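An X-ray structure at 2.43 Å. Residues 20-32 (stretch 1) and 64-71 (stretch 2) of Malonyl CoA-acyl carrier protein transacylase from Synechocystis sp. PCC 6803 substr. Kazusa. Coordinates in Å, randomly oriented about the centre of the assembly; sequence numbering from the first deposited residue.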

# COMPACT_ATOMS: atom_id res chain seq x y z
N ASP A 20 -16.59 -12.66 0.88
CA ASP A 20 -17.79 -12.52 1.71
C ASP A 20 -18.50 -11.18 1.51
O ASP A 20 -19.64 -11.02 1.94
CB ASP A 20 -17.46 -12.67 3.19
CG ASP A 20 -16.52 -11.61 3.67
OD1 ASP A 20 -15.57 -11.30 2.93
OD2 ASP A 20 -16.72 -11.06 4.77
N LEU A 21 -17.82 -10.23 0.88
CA LEU A 21 -18.39 -8.89 0.69
C LEU A 21 -19.49 -8.89 -0.34
O LEU A 21 -20.31 -7.97 -0.39
CB LEU A 21 -17.30 -7.91 0.27
CG LEU A 21 -16.14 -7.78 1.25
CD1 LEU A 21 -15.11 -6.83 0.66
CD2 LEU A 21 -16.63 -7.30 2.63
N LEU A 22 -19.51 -9.95 -1.14
CA LEU A 22 -20.32 -10.09 -2.34
C LEU A 22 -21.85 -10.06 -2.12
O LEU A 22 -22.63 -9.84 -3.04
CB LEU A 22 -19.92 -11.40 -3.02
CG LEU A 22 -20.42 -11.69 -4.43
CD1 LEU A 22 -20.33 -10.45 -5.33
CD2 LEU A 22 -19.59 -12.86 -5.00
N SER A 23 -22.28 -10.28 -0.89
CA SER A 23 -23.70 -10.21 -0.60
C SER A 23 -24.19 -8.76 -0.46
O SER A 23 -25.39 -8.51 -0.45
CB SER A 23 -24.00 -11.03 0.66
OG SER A 23 -23.20 -10.59 1.75
N THR A 24 -23.27 -7.80 -0.35
CA THR A 24 -23.65 -6.39 -0.35
C THR A 24 -23.85 -5.88 -1.79
O THR A 24 -23.13 -6.28 -2.72
CB THR A 24 -22.60 -5.48 0.39
OG1 THR A 24 -21.39 -5.38 -0.38
CG2 THR A 24 -22.26 -6.03 1.78
N ALA A 25 -24.84 -5.01 -1.98
CA ALA A 25 -25.10 -4.42 -3.29
C ALA A 25 -23.90 -3.60 -3.77
O ALA A 25 -23.53 -3.65 -4.95
CB ALA A 25 -26.35 -3.55 -3.24
N ILE A 26 -23.30 -2.85 -2.84
CA ILE A 26 -22.13 -2.02 -3.13
C ILE A 26 -20.98 -2.84 -3.70
O ILE A 26 -20.42 -2.49 -4.74
CB ILE A 26 -21.69 -1.25 -1.86
CG1 ILE A 26 -22.51 0.05 -1.75
CG2 ILE A 26 -20.17 -0.97 -1.88
CD1 ILE A 26 -22.48 0.72 -0.39
N ALA A 27 -20.66 -3.97 -3.06
CA ALA A 27 -19.61 -4.86 -3.56
C ALA A 27 -19.96 -5.49 -4.90
O ALA A 27 -19.10 -5.55 -5.78
CB ALA A 27 -19.31 -5.96 -2.54
N LYS A 28 -21.20 -5.97 -5.04
CA LYS A 28 -21.62 -6.63 -6.27
C LYS A 28 -21.35 -5.71 -7.45
O LYS A 28 -20.66 -6.07 -8.40
CB LYS A 28 -23.11 -7.01 -6.20
CG LYS A 28 -23.64 -7.85 -7.38
CD LYS A 28 -25.15 -8.12 -7.23
CE LYS A 28 -25.71 -9.04 -8.31
NZ LYS A 28 -27.20 -9.25 -8.17
N GLU A 29 -21.87 -4.49 -7.33
CA GLU A 29 -21.73 -3.45 -8.33
C GLU A 29 -20.27 -3.17 -8.68
O GLU A 29 -19.85 -3.32 -9.83
CB GLU A 29 -22.44 -2.19 -7.81
CG GLU A 29 -22.13 -0.90 -8.54
CD GLU A 29 -22.73 0.33 -7.84
OE1 GLU A 29 -23.60 0.16 -6.95
OE2 GLU A 29 -22.34 1.46 -8.18
N LYS A 30 -19.46 -2.78 -7.70
CA LYS A 30 -18.07 -2.45 -7.98
C LYS A 30 -17.26 -3.62 -8.55
O LYS A 30 -16.37 -3.41 -9.38
CB LYS A 30 -17.39 -1.92 -6.72
CG LYS A 30 -17.88 -0.57 -6.36
CD LYS A 30 -16.79 0.24 -5.71
CE LYS A 30 -17.18 1.70 -5.76
NZ LYS A 30 -18.58 1.86 -5.26
N TYR A 31 -17.57 -4.84 -8.12
CA TYR A 31 -16.94 -6.01 -8.71
C TYR A 31 -17.24 -6.10 -10.19
O TYR A 31 -16.37 -6.47 -10.96
CB TYR A 31 -17.41 -7.30 -8.01
CG TYR A 31 -16.69 -7.61 -6.71
CD1 TYR A 31 -15.34 -7.29 -6.56
CD2 TYR A 31 -17.36 -8.19 -5.64
CE1 TYR A 31 -14.68 -7.56 -5.37
CE2 TYR A 31 -16.71 -8.46 -4.44
CZ TYR A 31 -15.36 -8.14 -4.30
OH TYR A 31 -14.70 -8.40 -3.11
N GLN A 32 -18.47 -5.75 -10.57
CA GLN A 32 -18.87 -5.82 -11.98
C GLN A 32 -18.18 -4.73 -12.78
O GLN A 32 -17.71 -4.97 -13.89
CB GLN A 32 -20.39 -5.73 -12.14
CG GLN A 32 -21.11 -7.04 -11.86
CD GLN A 32 -22.62 -6.88 -11.62
OE1 GLN A 32 -23.18 -5.78 -11.77
NE2 GLN A 32 -23.27 -7.96 -11.23
N TYR A 64 -6.95 -3.13 -4.44
CA TYR A 64 -7.57 -1.83 -4.64
C TYR A 64 -9.09 -1.94 -4.70
O TYR A 64 -9.80 -1.16 -4.09
CB TYR A 64 -7.05 -1.15 -5.90
CG TYR A 64 -7.83 0.09 -6.31
CD1 TYR A 64 -8.95 0.00 -7.13
CD2 TYR A 64 -7.45 1.36 -5.87
CE1 TYR A 64 -9.67 1.13 -7.51
CE2 TYR A 64 -8.15 2.49 -6.24
CZ TYR A 64 -9.27 2.37 -7.06
OH TYR A 64 -9.97 3.48 -7.44
N VAL A 65 -9.60 -2.90 -5.47
CA VAL A 65 -11.03 -3.03 -5.65
C VAL A 65 -11.71 -3.38 -4.32
O VAL A 65 -12.75 -2.82 -3.96
CB VAL A 65 -11.36 -4.10 -6.72
CG1 VAL A 65 -12.85 -4.49 -6.68
CG2 VAL A 65 -10.96 -3.62 -8.11
N ILE A 66 -11.09 -4.29 -3.57
CA ILE A 66 -11.63 -4.72 -2.29
C ILE A 66 -11.59 -3.59 -1.26
O ILE A 66 -12.57 -3.35 -0.54
CB ILE A 66 -10.88 -5.96 -1.76
CG1 ILE A 66 -11.26 -7.18 -2.59
CG2 ILE A 66 -11.17 -6.17 -0.28
CD1 ILE A 66 -10.35 -8.36 -2.40
N GLU A 67 -10.45 -2.90 -1.20
CA GLU A 67 -10.29 -1.77 -0.31
C GLU A 67 -11.28 -0.63 -0.62
O GLU A 67 -11.89 -0.08 0.30
CB GLU A 67 -8.84 -1.28 -0.35
CG GLU A 67 -7.91 -2.18 0.48
CD GLU A 67 -6.43 -1.96 0.23
OE1 GLU A 67 -6.06 -1.02 -0.52
OE2 GLU A 67 -5.63 -2.72 0.79
N ALA A 68 -11.46 -0.30 -1.89
CA ALA A 68 -12.49 0.68 -2.28
C ALA A 68 -13.89 0.19 -1.88
O ALA A 68 -14.72 0.98 -1.44
CB ALA A 68 -12.44 0.95 -3.77
N ILE A 69 -14.15 -1.11 -2.00
CA ILE A 69 -15.44 -1.65 -1.57
C ILE A 69 -15.60 -1.50 -0.06
O ILE A 69 -16.63 -1.04 0.41
CB ILE A 69 -15.60 -3.13 -2.00
CG1 ILE A 69 -16.00 -3.21 -3.47
CG2 ILE A 69 -16.63 -3.86 -1.12
CD1 ILE A 69 -15.81 -4.54 -4.08
N LEU A 70 -14.58 -1.88 0.70
CA LEU A 70 -14.62 -1.70 2.15
C LEU A 70 -14.83 -0.24 2.57
O LEU A 70 -15.61 0.03 3.49
CB LEU A 70 -13.33 -2.25 2.77
CG LEU A 70 -13.34 -3.77 2.85
CD1 LEU A 70 -11.96 -4.28 3.21
CD2 LEU A 70 -14.41 -4.25 3.84
N ALA A 71 -14.16 0.69 1.89
CA ALA A 71 -14.33 2.10 2.19
C ALA A 71 -15.78 2.55 2.00
O ALA A 71 -16.33 3.30 2.82
CB ALA A 71 -13.41 2.94 1.32

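This is an apolar packing contact in which a helix and the Leu21 side chain just before it pack against a second, roughly antiparallel helix, with no hydrogen bond across it and Ile69 at its centre. The axes of helices 25-32 and 64-71 approach to 9.5 Å, and their directions differ by 149°. Together the stretches bury 418 Å², and Ile69 has the largest covered area. Its CA-to-CB bond points toward stretch 1. Ile69 CG2 lies 3.7 Å from Ala27 CB and 3.8 Å from Leu21 CD1. The small side chain of Ala27 suits the place where the backbones come closest: its CA is 5.6 Å from the CA of Ile69. Ile69 CD1 sits over one face of the Tyr31 ring, 3.6 Å from the ring centroid, in a CH-pi contact. Tyr31 CD1 also meets Val65 CG1 at 3.7 Å. Ile66 CG1 lies at the ring edge, 3.7 Å from Tyr31 OH. That hydroxyl is hydrogen-bonded just outside the stretches. Lys30 adds its aliphatic part, with CB 3.8 Å from Ile69 CG1. Leu21 precedes the helix and extends the apolar patch, its CD2 lying 4.0 Å from Leu70 CD2. Thr24 caps the helix: its OG1 accepts from Ala27 N at 3.1 Å and donates to Leu21 O at 2.8 Å. These bonds link Leu21 to the helix start.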